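Side-chain contact in sulfatase (PDB 6USS), which probably hydrolyses aryl sulfate esters as a calcium-dependent gut bacterial sulfatase, represented here by a catalytic-site mutant: residues A[460-465]-A[480-485]. The protein carries 1 engineered substitution. Sequence-based numbering, arbitrary orientation.
Sequences KELFNI and PDIVKH
Leu462 of the edge strand 460-464 lies opposite Val483 in the first turn of helix 480-496, their CA atoms 6.9 Å apart, and the short strand and helix segments cross at 113° with their axes 9.6 Å apart at closest approach. Leu462 meets the helix with both methyls: Ile482 CG2 faces the fork, nearly equidistant from Leu462 CD2 (3.7 Å) and CD1 (3.8 Å). The leucine already points at the helix from its CA; with CG anti to the backbone N (chi1 177°), both methyls are turned to the isoleucine, and the two side chains meet at nearly a right angle. CD2 also packs against Val483 CG2 at 4.0 Å, so it touches side chains from two successive helix positions. The setting is the smaller C-terminal part of the sulfatase fold, where a helix laid across one face of a four-stranded antiparallel sheet packs through the side chains turned toward it, here Lys460 and Leu462; Trp449 of strand 449-454 touches both Leu462 and Ile482 and extends the apolar layer. Two residues back along the strand, Lys460 supplies aliphatic chain rather than charge, its CD resting 3.6 Å from Val483 CG1. The two side chains pass at a slant. Beyond CD, NZ is hydrogen-bonded to Pro514 O and weakly to Ile517 O, linking strand to C-terminal tail, and weakly to Ser487 OG in the helix's next turn.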
loop_
_atom_site.group_PDB
_atom_site.type_symbol
_atom_site.label_atom_id
_atom_site.label_comp_id
_atom_site.label_asym_id
_atom_site.label_seq_id
_atom_site.Cartn_x
_atom_site.Cartn_y
_atom_site.Cartn_z
ATOM N N LYS A 460 17.466 37.927 20.805
ATOM C CA LYS A 460 16.018 37.869 20.658
ATOM C C LYS A 460 15.535 39.005 19.762
ATOM O O LYS A 460 16.060 40.120 19.822
ATOM C CB LYS A 460 15.323 37.923 22.026
ATOM C CG LYS A 460 15.623 36.711 22.934
ATOM C CD LYS A 460 14.815 36.773 24.241
ATOM C CE LYS A 460 15.019 35.535 25.106
ATOM N NZ LYS A 460 14.965 35.839 26.567
ATOM N N GLU A 461 14.559 38.704 18.900
ATOM C CA GLU A 461 13.931 39.683 18.014
ATOM C C GLU A 461 12.421 39.622 18.196
ATOM O O GLU A 461 11.832 38.534 18.239
ATOM C CB GLU A 461 14.288 39.437 16.541
ATOM C CG GLU A 461 15.741 39.692 16.217
ATOM C CD GLU A 461 16.074 39.493 14.746
ATOM O OE1 GLU A 461 15.376 38.708 14.067
ATOM O OE2 GLU A 461 17.051 40.119 14.270
ATOM N N LEU A 462 11.797 40.788 18.336
ATOM C CA LEU A 462 10.360 40.881 18.540
ATOM C C LEU A 462 9.789 41.743 17.429
ATOM O O LEU A 462 10.232 42.880 17.238
ATOM C CB LEU A 462 10.041 41.469 19.915
ATOM C CG LEU A 462 8.555 41.678 20.229
ATOM C CD1 LEU A 462 7.891 40.352 20.393
ATOM C CD2 LEU A 462 8.368 42.494 21.482
ATOM N N PHE A 463 8.832 41.206 16.680
ATOM C CA PHE A 463 8.234 41.950 15.581
ATOM C C PHE A 463 6.726 41.998 15.742
ATOM O O PHE A 463 6.099 41.017 16.160
ATOM C CB PHE A 463 8.574 41.342 14.211
ATOM C CG PHE A 463 10.058 41.276 13.912
ATOM C CD1 PHE A 463 10.746 42.400 13.478
ATOM C CD2 PHE A 463 10.755 40.083 14.051
ATOM C CE1 PHE A 463 12.108 42.336 13.202
ATOM C CE2 PHE A 463 12.113 40.008 13.770
ATOM C CZ PHE A 463 12.791 41.132 13.349
ATOM N N ASN A 464 6.158 43.144 15.402
ATOM C CA ASN A 464 4.719 43.294 15.232
ATOM C C ASN A 464 4.416 42.990 13.775
ATOM O O ASN A 464 4.555 43.856 12.912
ATOM C CB ASN A 464 4.264 44.701 15.599
ATOM C CG ASN A 464 2.778 44.769 15.858
ATOM O OD1 ASN A 464 1.964 44.596 14.948
ATOM N ND2 ASN A 464 2.412 45.004 17.108
ATOM N N ILE A 465 3.993 41.751 13.502
ATOM C CA ILE A 465 3.821 41.310 12.116
ATOM C C ILE A 465 2.805 42.161 11.356
ATOM O O ILE A 465 3.126 42.617 10.249
ATOM C CB ILE A 465 3.509 39.805 12.076
ATOM C CG1 ILE A 465 4.689 38.996 12.661
ATOM C CG2 ILE A 465 3.163 39.357 10.656
ATOM C CD1 ILE A 465 5.990 39.100 11.891
ATOM N N PRO A 480 10.027 45.064 26.762
ATOM C CA PRO A 480 10.653 43.995 27.558
ATOM C C PRO A 480 9.627 43.102 28.230
ATOM O O PRO A 480 9.858 41.896 28.379
ATOM C CB PRO A 480 11.501 44.775 28.571
ATOM C CG PRO A 480 10.795 46.125 28.696
ATOM C CD PRO A 480 10.201 46.407 27.354
ATOM N N ASP A 481 8.496 43.688 28.645
ATOM C CA ASP A 481 7.365 42.922 29.162
ATOM C C ASP A 481 7.009 41.770 28.222
ATOM O O ASP A 481 6.881 40.613 28.646
ATOM C CB ASP A 481 6.156 43.859 29.383
ATOM C CG ASP A 481 5.969 44.945 28.236
ATOM O OD1 ASP A 481 6.967 45.558 27.772
ATOM O OD2 ASP A 481 4.805 45.219 27.820
ATOM N N ILE A 482 6.880 42.074 26.929
ATOM C CA ILE A 482 6.449 41.079 25.959
ATOM C C ILE A 482 7.502 39.992 25.800
ATOM O O ILE A 482 7.194 38.792 25.860
ATOM C CB ILE A 482 6.156 41.753 24.614
ATOM C CG1 ILE A 482 4.981 42.721 24.770
ATOM C CG2 ILE A 482 5.904 40.698 23.563
ATOM C CD1 ILE A 482 4.599 43.447 23.498
ATOM N N VAL A 483 8.757 40.406 25.581
ATOM C CA VAL A 483 9.848 39.471 25.320
ATOM C C VAL A 483 9.897 38.399 26.398
ATOM O O VAL A 483 10.020 37.200 26.112
ATOM C CB VAL A 483 11.182 40.236 25.206
ATOM C CG1 VAL A 483 12.345 39.273 25.091
ATOM C CG2 VAL A 483 11.161 41.176 24.003
ATOM N N LYS A 484 9.734 38.803 27.653
ATOM C CA LYS A 484 9.807 37.831 28.739
ATOM C C LYS A 484 8.627 36.870 28.706
ATOM O O LYS A 484 8.816 35.651 28.817
ATOM C CB LYS A 484 9.904 38.551 30.090
ATOM C CG LYS A 484 10.256 37.604 31.239
ATOM C CD LYS A 484 10.104 38.267 32.592
ATOM C CE LYS A 484 8.676 38.736 32.803
ATOM N NZ LYS A 484 8.388 39.016 34.231
ATOM N N HIS A 485 7.408 37.397 28.545
ATOM C CA HIS A 485 6.239 36.523 28.559
ATOM C C HIS A 485 6.280 35.544 27.390
ATOM O O HIS A 485 6.095 34.329 27.569
ATOM C CB HIS A 485 4.949 37.341 28.535
ATOM C CG HIS A 485 4.748 38.220 29.742
ATOM N ND1 HIS A 485 4.006 39.384 29.704
ATOM C CD2 HIS A 485 5.193 38.106 31.020
ATOM C CE1 HIS A 485 4.001 39.945 30.902
ATOM N NE2 HIS A 485 4.716 39.191 31.718
#